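Local coordinates for ferritin heavy chain (Trichoplusia ni, PDB 1Z6O), which oxidises ferrous iron as the ferroxidase chain of a secreted insect ferritin, a shell of 12 heavy and 12 light chains that stores iron in soluble form, at residues 39-44 with 60-64; 43-47 with 100-105; 53-59 with 182-187; 77-81 with 138-144. All coordinates share one frame. Numbering follows the deposited sequence.

In the fold
The ferritin four-helix bundle (helices 19-47, 54-80, 105-132 and 139-168), the loop before helix 105-132 and the short helix 175-186 carry all four contacts. Interactions 1, 2 and 3 cluster near one end, the centre of interaction 1 about 9 Å from that of interaction 2 and 12 Å from that of interaction 3. Interactions 1 and 2 share Gly-43 and Ala-44 of helix 19-47, and Phe-46 packs on Phe-56 between interactions 2 and 3. Helix 54-80 runs through interactions 3, 1 and 4 in that order. Interaction 4 sits across the chain's centre, about 29 Å from interaction 1, centre to centre, so the contacts lie toward both ends of the bundle, with the iron site between.

Interaction 1: residues 39-44 with 60-64; sequences YLAMGA and FFDAA
Two neighbouring helices of the ferritin four-helix bundle, 19-47 and 54-80, pack antiparallel here, with short axes 7.6 Å apart and crossing at -161°. Both segments are regular helix. Opposite running sets the register: Tyr-39 faces Ala-64 and Gly-43 faces Phe-60, each CA pair 4.9 Å apart. Small residues make the hollows and aromatic rings fill them. At Gly-43 the helix has no side chain, and the Phe-61 ring (chi1 -81°, m) lies over that gap, with Gly-43 CA 3.8 Å from its centroid in a CH-pi contact; a CB on residue 43 would collide with the ring. One turn back the roles reverse: Tyr-39 (m, -82°) lies across the small side chains of Ala-63 and Ala-64, and Ala-63 CB sits over its face, 3.6 Å from the centroid. Leu-40 CD2 closes one flank, 3.8 Å from Ala-64 CB. The Tyr-39 hydroxyl reaches beyond the pair to a hydrogen bond with Glu-116, a residue inferred to bind the second iron, so this seam borders the ferroxidase site. On the Phe-60 side, extended Met-42 (m, t, t) makes a Met-aromatic contact: its SD stands over the ring, 3.8 Å from the Phe-60 centroid.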
loop_
_atom_site.group_PDB
_atom_site.type_symbol
_atom_site.label_atom_id
_atom_site.label_comp_id
_atom_site.label_asym_id
_atom_site.label_seq_id
_atom_site.Cartn_x
_atom_site.Cartn_y
_atom_site.Cartn_z
ATOM N N TYR M 39 19.503 6.780 -47.640
ATOM C CA TYR M 39 19.788 6.189 -46.327
ATOM C C TYR M 39 19.282 4.746 -46.274
ATOM O O TYR M 39 19.900 3.900 -45.624
ATOM C CB TYR M 39 19.148 7.011 -45.198
ATOM C CG TYR M 39 19.970 8.218 -44.800
ATOM C CD1 TYR M 39 19.391 9.484 -44.688
ATOM C CD2 TYR M 39 21.323 8.078 -44.472
ATOM C CE1 TYR M 39 20.143 10.594 -44.247
ATOM C CE2 TYR M 39 22.078 9.167 -44.030
ATOM C CZ TYR M 39 21.486 10.417 -43.918
ATOM O OH TYR M 39 22.242 11.469 -43.447
ATOM N N LEU M 40 18.158 4.452 -46.933
ATOM C CA LEU M 40 17.666 3.064 -46.946
ATOM C C LEU M 40 18.719 2.166 -47.585
ATOM O O LEU M 40 18.927 1.036 -47.150
ATOM C CB LEU M 40 16.377 2.908 -47.772
ATOM C CG LEU M 40 15.012 3.225 -47.167
ATOM C CD1 LEU M 40 13.919 2.885 -48.206
ATOM C CD2 LEU M 40 14.809 2.400 -45.884
ATOM N N ALA M 41 19.358 2.654 -48.645
ATOM C CA ALA M 41 20.381 1.858 -49.323
ATOM C C ALA M 41 21.595 1.641 -48.414
ATOM O O ALA M 41 22.239 0.591 -48.481
ATOM C CB ALA M 41 20.801 2.537 -50.643
ATOM N N MET M 42 21.923 2.623 -47.573
ATOM C CA MET M 42 23.040 2.450 -46.643
ATOM C C MET M 42 22.657 1.403 -45.603
ATOM O O MET M 42 23.464 0.545 -45.247
ATOM C CB MET M 42 23.382 3.760 -45.928
ATOM C CG MET M 42 24.002 4.815 -46.826
ATOM S SD MET M 42 24.578 6.230 -45.811
ATOM C CE MET M 42 25.266 7.302 -47.098
ATOM N N GLY M 43 21.427 1.480 -45.104
ATOM C CA GLY M 43 20.979 0.492 -44.128
ATOM C C GLY M 43 21.050 -0.910 -44.727
ATOM O O GLY M 43 21.492 -1.866 -44.080
ATOM N N ALA M 44 20.612 -1.038 -45.976
ATOM C CA ALA M 44 20.637 -2.332 -46.665
ATOM C C ALA M 44 22.073 -2.856 -46.801
ATOM O O ALA M 44 22.334 -4.042 -46.600
ATOM C CB ALA M 44 20.007 -2.190 -48.063
ATOM N N PHE M 60 21.508 4.043 -40.055
ATOM C CA PHE M 60 21.021 4.541 -41.332
ATOM C C PHE M 60 19.549 4.266 -41.612
ATOM O O PHE M 60 18.905 5.061 -42.288
ATOM C CB PHE M 60 21.945 4.045 -42.459
ATOM C CG PHE M 60 23.353 4.598 -42.350
ATOM C CD1 PHE M 60 23.559 5.968 -42.184
ATOM C CD2 PHE M 60 24.461 3.757 -42.393
ATOM C CE1 PHE M 60 24.852 6.497 -42.059
ATOM C CE2 PHE M 60 25.759 4.272 -42.271
ATOM C CZ PHE M 60 25.952 5.648 -42.103
ATOM N N PHE M 61 19.001 3.160 -41.105
ATOM C CA PHE M 61 17.562 2.932 -41.282
ATOM C C PHE M 61 16.839 4.013 -40.453
ATOM O O PHE M 61 15.812 4.535 -40.880
ATOM C CB PHE M 61 17.141 1.536 -40.793
ATOM C CG PHE M 61 17.420 0.430 -41.791
ATOM C CD1 PHE M 61 18.025 -0.758 -41.384
ATOM C CD2 PHE M 61 17.055 0.570 -43.130
ATOM C CE1 PHE M 61 18.262 -1.800 -42.302
ATOM C CE2 PHE M 61 17.288 -0.463 -44.055
ATOM C CZ PHE M 61 17.895 -1.653 -43.635
ATOM N N ASP M 62 17.365 4.341 -39.269
ATOM C CA ASP M 62 16.752 5.393 -38.445
ATOM C C ASP M 62 16.814 6.723 -39.203
ATOM O O ASP M 62 15.851 7.493 -39.196
ATOM C CB ASP M 62 17.479 5.577 -37.095
ATOM C CG ASP M 62 17.219 4.435 -36.117
ATOM O OD1 ASP M 62 16.321 3.609 -36.374
ATOM O OD2 ASP M 62 17.913 4.368 -35.079
ATOM N N ALA M 63 17.951 7.000 -39.842
ATOM C CA ALA M 63 18.102 8.245 -40.608
ATOM C C ALA M 63 17.116 8.286 -41.774
ATOM O O ALA M 63 16.580 9.346 -42.102
ATOM C CB ALA M 63 19.539 8.385 -41.138
ATOM N N ALA M 64 16.880 7.142 -42.414
ATOM C CA ALA M 64 15.930 7.098 -43.531
ATOM C C ALA M 64 14.532 7.488 -43.037
ATOM O O ALA M 64 13.833 8.277 -43.678
ATOM C CB ALA M 64 15.886 5.668 -44.164
#

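Interaction 2: residues 43-47 with 100-105; sequences GAHFS and SSWKGG
Residues 43-47, near the C-terminal end of helix 19-47, meet a loop, extended at Ser-101 and Trp-102 (phi/psi near -140/150), that ends the long connection between the second and third helices of the ferritin bundle. Gly-104 is the N-cap of helix 105-132, and His-45 lies nearest Ser-101, CA to CA 6.2 Å. His-45 takes chi1 t (173°), which carries its imidazole to the loop. Trp-102 (chi1 m, chi2 -93°) turns its indole edge toward the imidazole face in an offset edge-to-face pair, six-membered-ring and His-45 centroids 5.7 Å apart, planes at 74°; its NE1 is hydrogen-bonded to His-111. Phe-46 (m, -69°) brings its ring to the later loop, CZ 3.8 Å from Gly-104 O, and also meets Phe-56 of helix 54-80. Water 1 bridges His-45 ND1 (2.8 Å) and Ser-100 O (3.1 Å); water 2 bridges His-45 NE2 (2.9 Å) and, weakly, Lys-103 O (3.2 Å). His-45 thus joins helix to loop by water bridges to backbone carbonyls as well as the direct aromatic pair.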
loop_
_atom_site.group_PDB
_atom_site.type_symbol
_atom_site.label_atom_id
_atom_site.label_comp_id
_atom_site.label_asym_id
_atom_site.label_seq_id
_atom_site.Cartn_x
_atom_site.Cartn_y
_atom_site.Cartn_z
ATOM N N GLY M 43 21.427 1.480 -45.104
ATOM C CA GLY M 43 20.979 0.492 -44.128
ATOM C C GLY M 43 21.050 -0.910 -44.727
ATOM O O GLY M 43 21.492 -1.866 -44.080
ATOM N N ALA M 44 20.612 -1.038 -45.976
ATOM C CA ALA M 44 20.637 -2.332 -46.665
ATOM C C ALA M 44 22.073 -2.856 -46.801
ATOM O O ALA M 44 22.334 -4.042 -46.600
ATOM C CB ALA M 44 20.007 -2.190 -48.063
ATOM N N HIS M 45 23.003 -1.975 -47.155
ATOM C CA HIS M 45 24.398 -2.388 -47.319
ATOM C C HIS M 45 24.999 -2.939 -46.027
ATOM O O HIS M 45 25.617 -4.004 -46.026
ATOM C CB HIS M 45 25.256 -1.205 -47.801
ATOM C CG HIS M 45 26.725 -1.507 -47.833
ATOM N ND1 HIS M 45 27.327 -2.176 -48.879
ATOM C CD2 HIS M 45 27.702 -1.274 -46.922
ATOM C CE1 HIS M 45 28.613 -2.340 -48.614
ATOM N NE2 HIS M 45 28.867 -1.802 -47.432
ATOM N N PHE M 46 24.829 -2.223 -44.921
ATOM C CA PHE M 46 25.414 -2.698 -43.673
ATOM C C PHE M 46 24.687 -3.879 -43.050
ATOM O O PHE M 46 25.187 -4.484 -42.100
ATOM C CB PHE M 46 25.578 -1.530 -42.683
ATOM C CG PHE M 46 26.636 -0.542 -43.122
ATOM C CD1 PHE M 46 26.282 0.637 -43.771
ATOM C CD2 PHE M 46 27.993 -0.857 -42.983
ATOM C CE1 PHE M 46 27.266 1.496 -44.290
ATOM C CE2 PHE M 46 28.992 -0.009 -43.497
ATOM C CZ PHE M 46 28.628 1.167 -44.150
ATOM N N SER M 47 23.521 -4.218 -43.601
ATOM C CA SER M 47 22.751 -5.375 -43.139
ATOM C C SER M 47 23.245 -6.668 -43.809
ATOM O O SER M 47 22.903 -7.760 -43.361
ATOM C CB SER M 47 21.259 -5.210 -43.476
ATOM O OG SER M 47 20.688 -4.153 -42.729
ATOM N N SER M 100 24.953 2.501 -53.881
ATOM C CA SER M 100 24.431 1.340 -53.165
ATOM C C SER M 100 25.485 0.570 -52.386
ATOM O O SER M 100 25.169 -0.403 -51.700
ATOM C CB SER M 100 23.728 0.395 -54.147
ATOM O OG SER M 100 24.659 -0.121 -55.081
ATOM N N SER M 101 26.736 1.010 -52.468
ATOM C CA SER M 101 27.807 0.327 -51.750
ATOM C C SER M 101 28.828 1.329 -51.213
ATOM O O SER M 101 29.034 2.379 -51.816
ATOM C CB SER M 101 28.504 -0.667 -52.691
ATOM O OG SER M 101 29.509 -1.378 -51.997
ATOM N N TRP M 102 29.449 0.995 -50.082
ATOM C CA TRP M 102 30.460 1.836 -49.432
ATOM C C TRP M 102 31.589 0.910 -48.977
ATOM O O TRP M 102 31.341 -0.230 -48.590
ATOM C CB TRP M 102 29.852 2.566 -48.210
ATOM C CG TRP M 102 28.799 3.577 -48.612
ATOM C CD1 TRP M 102 28.987 4.914 -48.856
ATOM C CD2 TRP M 102 27.444 3.288 -48.985
ATOM N NE1 TRP M 102 27.832 5.469 -49.371
ATOM C CE2 TRP M 102 26.874 4.490 -49.461
ATOM C CE3 TRP M 102 26.659 2.122 -48.970
ATOM C CZ2 TRP M 102 25.554 4.562 -49.925
ATOM C CZ3 TRP M 102 25.341 2.193 -49.433
ATOM C CH2 TRP M 102 24.806 3.405 -49.905
ATOM N N LYS M 103 32.825 1.392 -49.011
ATOM C CA LYS M 103 33.955 0.555 -48.603
ATOM C C LYS M 103 33.907 0.173 -47.127
ATOM O O LYS M 103 34.269 -0.939 -46.754
ATOM C CB LYS M 103 35.276 1.261 -48.908
ATOM C CG LYS M 103 35.512 1.466 -50.395
ATOM C CD LYS M 103 36.835 2.176 -50.663
ATOM C CE LYS M 103 37.003 2.500 -52.142
ATOM N NZ LYS M 103 38.289 3.207 -52.417
ATOM N N GLY M 104 33.453 1.090 -46.288
ATOM C CA GLY M 104 33.368 0.802 -44.867
ATOM C C GLY M 104 32.550 1.869 -44.168
ATOM O O GLY M 104 31.967 2.735 -44.831
ATOM N N GLY M 105 32.506 1.809 -42.842
ATOM C CA GLY M 105 31.746 2.778 -42.072
ATOM C C GLY M 105 32.203 4.213 -42.286
ATOM O O GLY M 105 31.374 5.116 -42.363
HETATM O O HOH W 1 26.056 -3.276 -51.081
HETATM O O HOH W 2 31.323 -1.911 -45.982
#

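Interaction 3: residues 53-59 with 182-187; sequences RPGFAQL and FDKKLL
Asp-183 on the short C-terminal helix 175-186 receives the first backbone amides of helix 54-80. Its OD1 accepts from Phe-56 N at 2.9 Å and, weakly, from Gly-55 N at 2.8 Å; OD2 adds a weak 3.4 Å bond from Gly-55 N. Chi1 t (179°) carries the carboxylate across, and Lys-184 NZ forms a salt bridge to Asp-183 OD2 at 2.8 Å. Arg-53, the N-cap residue, pairs through NE with Glu-179 of the same short helix and through NH1 with Asp-184 of a neighbouring light chain. The axes of the short segments 54-59 and 182-186 cross at 47°, 7.5 Å apart, closest at Gly-55 and Asp-183, whose CA atoms are 4.8 Å apart. Lacking a side chain, Gly-55 permits this approach: its CA makes a CA-H...O contact of 3.5 Å with Asp-183 O, just where a CB would clash. Around that point Leu-186 (m, t) sets CD1 over the Phe-56 face, 3.8 Å from the ring centroid. Phe-56 (m) also meets Phe-182 (t), planes at 26° and centroids 5.8 Å apart with little overlap, Phe-56 CZ 3.6 Å from Phe-182 CD2. Leu-187 packs beside Pro-54, its CD1 4.0 Å from Pro-54 CG. The small fifth helix is typical of the ferritin subunit. Here its carboxylate meets amides at the start of helix 54-80, where the helix dipole is positive, so charge complementarity supplements the apolar contact.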
loop_
_atom_site.group_PDB
_atom_site.type_symbol
_atom_site.label_atom_id
_atom_site.label_comp_id
_atom_site.label_asym_id
_atom_site.label_seq_id
_atom_site.Cartn_x
_atom_site.Cartn_y
_atom_site.Cartn_z
ATOM N N ARG M 53 27.397 -5.060 -40.036
ATOM C CA ARG M 53 27.595 -3.955 -39.096
ATOM C C ARG M 53 26.181 -3.508 -38.711
ATOM O O ARG M 53 25.666 -2.511 -39.226
ATOM C CB ARG M 53 28.365 -2.819 -39.780
ATOM C CG ARG M 53 29.803 -3.200 -40.169
ATOM C CD ARG M 53 30.645 -3.495 -38.924
ATOM N NE ARG M 53 32.052 -3.761 -39.245
ATOM C CZ ARG M 53 32.718 -4.848 -38.856
ATOM N NH1 ARG M 53 32.107 -5.781 -38.138
ATOM N NH2 ARG M 53 34.000 -4.997 -39.169
ATOM N N PRO M 54 25.529 -4.258 -37.809
ATOM C CA PRO M 54 24.161 -3.928 -37.379
ATOM C C PRO M 54 23.993 -2.554 -36.747
ATOM O O PRO M 54 22.909 -1.964 -36.824
ATOM C CB PRO M 54 23.805 -5.079 -36.420
ATOM C CG PRO M 54 25.164 -5.473 -35.846
ATOM C CD PRO M 54 26.050 -5.435 -37.081
ATOM N N GLY M 55 25.050 -2.049 -36.117
ATOM C CA GLY M 55 24.982 -0.724 -35.515
ATOM C C GLY M 55 24.839 0.321 -36.613
ATOM O O GLY M 55 23.994 1.218 -36.528
ATOM N N PHE M 56 25.670 0.219 -37.647
ATOM C CA PHE M 56 25.578 1.151 -38.774
ATOM C C PHE M 56 24.259 0.961 -39.516
ATOM O O PHE M 56 23.642 1.931 -39.943
ATOM C CB PHE M 56 26.732 0.943 -39.764
ATOM C CG PHE M 56 28.010 1.616 -39.347
ATOM C CD1 PHE M 56 28.997 0.914 -38.668
ATOM C CD2 PHE M 56 28.211 2.966 -39.621
ATOM C CE1 PHE M 56 30.184 1.552 -38.266
ATOM C CE2 PHE M 56 29.390 3.613 -39.226
ATOM C CZ PHE M 56 30.375 2.904 -38.550
ATOM N N ALA M 57 23.825 -0.288 -39.681
ATOM C CA ALA M 57 22.563 -0.531 -40.383
ATOM C C ALA M 57 21.419 0.194 -39.681
ATOM O O ALA M 57 20.627 0.882 -40.322
ATOM C CB ALA M 57 22.261 -2.039 -40.452
ATOM N N GLN M 58 21.336 0.043 -38.362
ATOM C CA GLN M 58 20.269 0.680 -37.592
ATOM C C GLN M 58 20.382 2.205 -37.653
ATOM O O GLN M 58 19.367 2.908 -37.743
ATOM C CB GLN M 58 20.331 0.213 -36.132
ATOM C CG GLN M 58 19.221 0.748 -35.229
ATOM C CD GLN M 58 19.501 0.464 -33.743
ATOM O OE1 GLN M 58 20.266 1.181 -33.089
ATOM N NE2 GLN M 58 18.898 -0.598 -33.219
ATOM N N LEU M 59 21.610 2.714 -37.577
ATOM C CA LEU M 59 21.838 4.159 -37.646
ATOM C C LEU M 59 21.245 4.717 -38.941
ATOM O O LEU M 59 20.555 5.737 -38.936
ATOM C CB LEU M 59 23.344 4.470 -37.629
ATOM C CG LEU M 59 23.755 5.951 -37.763
ATOM C CD1 LEU M 59 23.405 6.690 -36.466
ATOM C CD2 LEU M 59 25.266 6.063 -38.032
ATOM N N PHE M 182 33.322 0.130 -32.674
ATOM C CA PHE M 182 32.548 1.348 -32.927
ATOM C C PHE M 182 31.100 0.985 -33.284
ATOM O O PHE M 182 30.144 1.619 -32.818
ATOM C CB PHE M 182 33.197 2.122 -34.080
ATOM C CG PHE M 182 32.607 3.492 -34.308
ATOM C CD1 PHE M 182 33.141 4.611 -33.668
ATOM C CD2 PHE M 182 31.527 3.660 -35.172
ATOM C CE1 PHE M 182 32.603 5.894 -33.890
ATOM C CE2 PHE M 182 30.978 4.939 -35.403
ATOM C CZ PHE M 182 31.520 6.052 -34.761
ATOM N N ASP M 183 30.947 -0.046 -34.109
ATOM C CA ASP M 183 29.630 -0.521 -34.540
ATOM C C ASP M 183 28.792 -0.969 -33.343
ATOM O O ASP M 183 27.605 -0.651 -33.257
ATOM C CB ASP M 183 29.792 -1.697 -35.521
ATOM C CG ASP M 183 28.452 -2.260 -36.000
ATOM O OD1 ASP M 183 27.754 -1.558 -36.760
ATOM O OD2 ASP M 183 28.096 -3.400 -35.615
ATOM N N LYS M 184 29.394 -1.710 -32.413
ATOM C CA LYS M 184 28.626 -2.161 -31.256
ATOM C C LYS M 184 28.286 -0.982 -30.343
ATOM O O LYS M 184 27.224 -0.969 -29.716
ATOM C CB LYS M 184 29.384 -3.265 -30.501
ATOM C CG LYS M 184 29.684 -4.480 -31.391
ATOM C CD LYS M 184 28.435 -4.936 -32.152
ATOM C CE LYS M 184 28.761 -5.944 -33.259
ATOM N NZ LYS M 184 29.616 -5.339 -34.331
ATOM N N LYS M 185 29.173 0.007 -30.268
ATOM C CA LYS M 185 28.885 1.203 -29.461
ATOM C C LYS M 185 27.647 1.913 -30.042
ATOM O O LYS M 185 26.871 2.511 -29.301
ATOM C CB LYS M 185 30.060 2.183 -29.477
ATOM C CG LYS M 185 31.316 1.698 -28.781
ATOM C CD LYS M 185 31.198 1.836 -27.295
ATOM C CE LYS M 185 32.535 1.579 -26.609
ATOM N NZ LYS M 185 32.395 1.889 -25.153
ATOM N N LEU M 186 27.458 1.861 -31.361
ATOM C CA LEU M 186 26.272 2.494 -31.953
ATOM C C LEU M 186 25.012 1.809 -31.430
ATOM O O LEU M 186 23.947 2.415 -31.388
ATOM C CB LEU M 186 26.290 2.411 -33.487
ATOM C CG LEU M 186 27.360 3.262 -34.191
ATOM C CD1 LEU M 186 27.370 2.942 -35.690
ATOM C CD2 LEU M 186 27.083 4.752 -33.953
ATOM N N LEU M 187 25.134 0.544 -31.038
ATOM C CA LEU M 187 23.995 -0.203 -30.498
ATOM C C LEU M 187 23.918 -0.060 -28.980
ATOM O O LEU M 187 23.056 -0.660 -28.346
ATOM C CB LEU M 187 24.121 -1.694 -30.831
ATOM C CG LEU M 187 24.049 -2.094 -32.300
ATOM C CD1 LEU M 187 24.409 -3.567 -32.440
ATOM C CD2 LEU M 187 22.645 -1.819 -32.840
#

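Interaction 4: residues 77-81 with 138-144; sequences YLLMR and DYHLVDY
The C-terminal turn of helix 54-80 approaches the first turns of helix 139-168, both members of the ferritin bundle. Residues 77-80 are helical and Arg-81 leaves the helix at phi/psi -80/0; across from them Asp-138 (-84/79) is the N-cap of a helix running on from 139. Backbones stay well apart, Tyr-77 CA and Leu-141 CA being nearest at 8.3 Å, so long side chains span the gap. Tyr-77 (chi1 t, -173°) reaches across: its OH shares a 2.7 Å hydrogen bond with His-140 ND1 and accepts from Arg-81 NH1 at 2.9 Å. Arg-81, coiled with chi1 to chi3 all m, pairs with Asp-138 through both ends of the guanidinium, NH1 to Asp-138 OD1 2.8 Å and NH2 to Asp-138 OD2 3.0 Å. That same OD1 weakly caps the helix, 3.3 Å from Leu-141 N. Leu-141 CD1 covers one face of the Tyr-77 ring, 3.7 Å from its centroid, and Tyr-144 (t) completes an aromatic cluster with Tyr-77 and His-140, its CD2 3.6 Å from Tyr-77 CD1. A neighbouring heavy chain continues the contact: its Glu-151 is hydrogen-bonded to His-140 NE2, and its Tyr-154 makes a cation-pi contact with Arg-81. The bidentate salt bridge thus lies in a buried, partly aromatic setting, and the Asp-138 carboxylate both neutralises Arg-81 and caps helix 139-168.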
loop_
_atom_site.group_PDB
_atom_site.type_symbol
_atom_site.label_atom_id
_atom_site.label_comp_id
_atom_site.label_asym_id
_atom_site.label_seq_id
_atom_site.Cartn_x
_atom_site.Cartn_y
_atom_site.Cartn_z
ATOM N N TYR M 77 3.299 21.738 -43.567
ATOM C CA TYR M 77 3.378 23.199 -43.512
ATOM C C TYR M 77 2.606 23.785 -44.708
ATOM O O TYR M 77 1.805 24.708 -44.555
ATOM C CB TYR M 77 4.845 23.673 -43.558
ATOM C CG TYR M 77 4.948 25.165 -43.329
ATOM C CD1 TYR M 77 5.131 25.676 -42.044
ATOM C CD2 TYR M 77 4.720 26.066 -44.375
ATOM C CE1 TYR M 77 5.069 27.055 -41.797
ATOM C CE2 TYR M 77 4.653 27.447 -44.143
ATOM C CZ TYR M 77 4.822 27.929 -42.850
ATOM O OH TYR M 77 4.682 29.275 -42.591
ATOM N N LEU M 78 2.850 23.259 -45.904
ATOM C CA LEU M 78 2.138 23.759 -47.085
ATOM C C LEU M 78 0.618 23.605 -46.913
ATOM O O LEU M 78 -0.149 24.504 -47.259
ATOM C CB LEU M 78 2.594 23.007 -48.350
ATOM C CG LEU M 78 4.061 23.223 -48.774
ATOM C CD1 LEU M 78 4.341 22.444 -50.061
ATOM C CD2 LEU M 78 4.332 24.717 -48.995
ATOM N N LEU M 79 0.182 22.466 -46.381
ATOM C CA LEU M 79 -1.252 22.229 -46.187
ATOM C C LEU M 79 -1.842 23.243 -45.207
ATOM O O LEU M 79 -2.955 23.739 -45.406
ATOM C CB LEU M 79 -1.496 20.803 -45.657
ATOM C CG LEU M 79 -1.208 19.656 -46.645
ATOM C CD1 LEU M 79 -1.127 18.324 -45.877
ATOM C CD2 LEU M 79 -2.318 19.602 -47.719
ATOM N N MET M 80 -1.101 23.542 -44.142
ATOM C CA MET M 80 -1.572 24.506 -43.146
ATOM C C MET M 80 -1.766 25.893 -43.771
ATOM O O MET M 80 -2.675 26.632 -43.383
ATOM C CB MET M 80 -0.571 24.615 -41.981
ATOM C CG MET M 80 -0.876 25.786 -41.029
ATOM S SD MET M 80 0.356 26.012 -39.717
ATOM C CE MET M 80 1.736 26.731 -40.725
ATOM N N ARG M 81 -0.908 26.243 -44.729
ATOM C CA ARG M 81 -0.988 27.548 -45.397
ATOM C C ARG M 81 -2.054 27.603 -46.501
ATOM O O ARG M 81 -2.235 28.640 -47.146
ATOM C CB ARG M 81 0.394 27.944 -45.961
ATOM C CG ARG M 81 1.439 28.255 -44.858
ATOM C CD ARG M 81 1.077 29.539 -44.078
ATOM N NE ARG M 81 1.194 30.735 -44.923
ATOM C CZ ARG M 81 2.333 31.384 -45.178
ATOM N NH1 ARG M 81 3.487 30.974 -44.649
ATOM N NH2 ARG M 81 2.326 32.442 -45.988
ATOM N N ASP M 138 8.080 35.938 -46.485
ATOM C CA ASP M 138 7.303 34.992 -45.681
ATOM C C ASP M 138 7.958 34.784 -44.317
ATOM O O ASP M 138 8.623 33.770 -44.075
ATOM C CB ASP M 138 7.176 33.661 -46.416
ATOM C CG ASP M 138 5.925 32.909 -46.012
ATOM O OD1 ASP M 138 5.673 32.792 -44.786
ATOM O OD2 ASP M 138 5.193 32.450 -46.913
ATOM N N TYR M 139 7.745 35.741 -43.416
ATOM C CA TYR M 139 8.374 35.694 -42.097
ATOM C C TYR M 139 8.216 34.378 -41.347
ATOM O O TYR M 139 9.182 33.842 -40.803
ATOM C CB TYR M 139 7.823 36.811 -41.202
ATOM C CG TYR M 139 8.017 38.202 -41.770
ATOM C CD1 TYR M 139 6.925 38.951 -42.209
ATOM C CD2 TYR M 139 9.289 38.768 -41.855
ATOM C CE1 TYR M 139 7.093 40.241 -42.718
ATOM C CE2 TYR M 139 9.471 40.063 -42.366
ATOM C CZ TYR M 139 8.364 40.787 -42.791
ATOM O OH TYR M 139 8.525 42.067 -43.264
ATOM N N HIS M 140 6.992 33.874 -41.302
ATOM C CA HIS M 140 6.739 32.663 -40.544
ATOM C C HIS M 140 7.427 31.418 -41.082
ATOM O O HIS M 140 8.008 30.652 -40.309
ATOM C CB HIS M 140 5.236 32.421 -40.413
ATOM C CG HIS M 140 4.905 31.267 -39.518
ATOM N ND1 HIS M 140 4.605 30.011 -40.003
ATOM C CD2 HIS M 140 4.889 31.163 -38.166
ATOM C CE1 HIS M 140 4.415 29.182 -38.988
ATOM N NE2 HIS M 140 4.583 29.855 -37.861
ATOM N N LEU M 141 7.379 31.203 -42.391
ATOM C CA LEU M 141 8.038 30.019 -42.941
ATOM C C LEU M 141 9.552 30.133 -42.784
ATOM O O LEU M 141 10.220 29.156 -42.461
ATOM C CB LEU M 141 7.665 29.815 -44.423
ATOM C CG LEU M 141 8.381 28.648 -45.145
ATOM C CD1 LEU M 141 8.254 27.341 -44.348
ATOM C CD2 LEU M 141 7.767 28.481 -46.548
ATOM N N VAL M 142 10.100 31.324 -43.008
ATOM C CA VAL M 142 11.543 31.516 -42.847
ATOM C C VAL M 142 11.952 31.137 -41.414
ATOM O O VAL M 142 12.947 30.440 -41.186
ATOM C CB VAL M 142 11.922 32.984 -43.155
ATOM C CG1 VAL M 142 13.348 33.301 -42.651
ATOM C CG2 VAL M 142 11.823 33.217 -44.682
ATOM N N ASP M 143 11.158 31.590 -40.455
ATOM C CA ASP M 143 11.402 31.312 -39.038
ATOM C C ASP M 143 11.308 29.812 -38.745
ATOM O O ASP M 143 12.117 29.260 -38.001
ATOM C CB ASP M 143 10.366 32.052 -38.187
ATOM C CG ASP M 143 10.489 31.718 -36.709
ATOM O OD1 ASP M 143 11.409 32.254 -36.096
ATOM O OD2 ASP M 143 9.693 30.909 -36.184
ATOM N N TYR M 144 10.314 29.156 -39.330
ATOM C CA TYR M 144 10.127 27.719 -39.143
ATOM C C TYR M 144 11.318 26.928 -39.700
ATOM O O TYR M 144 11.847 26.018 -39.047
ATOM C CB TYR M 144 8.843 27.282 -39.850
ATOM C CG TYR M 144 8.540 25.809 -39.718
ATOM C CD1 TYR M 144 8.363 25.225 -38.460
ATOM C CD2 TYR M 144 8.404 25.003 -40.843
ATOM C CE1 TYR M 144 8.049 23.872 -38.328
ATOM C CE2 TYR M 144 8.086 23.642 -40.724
ATOM C CZ TYR M 144 7.909 23.090 -39.463
ATOM O OH TYR M 144 7.580 21.761 -39.334
#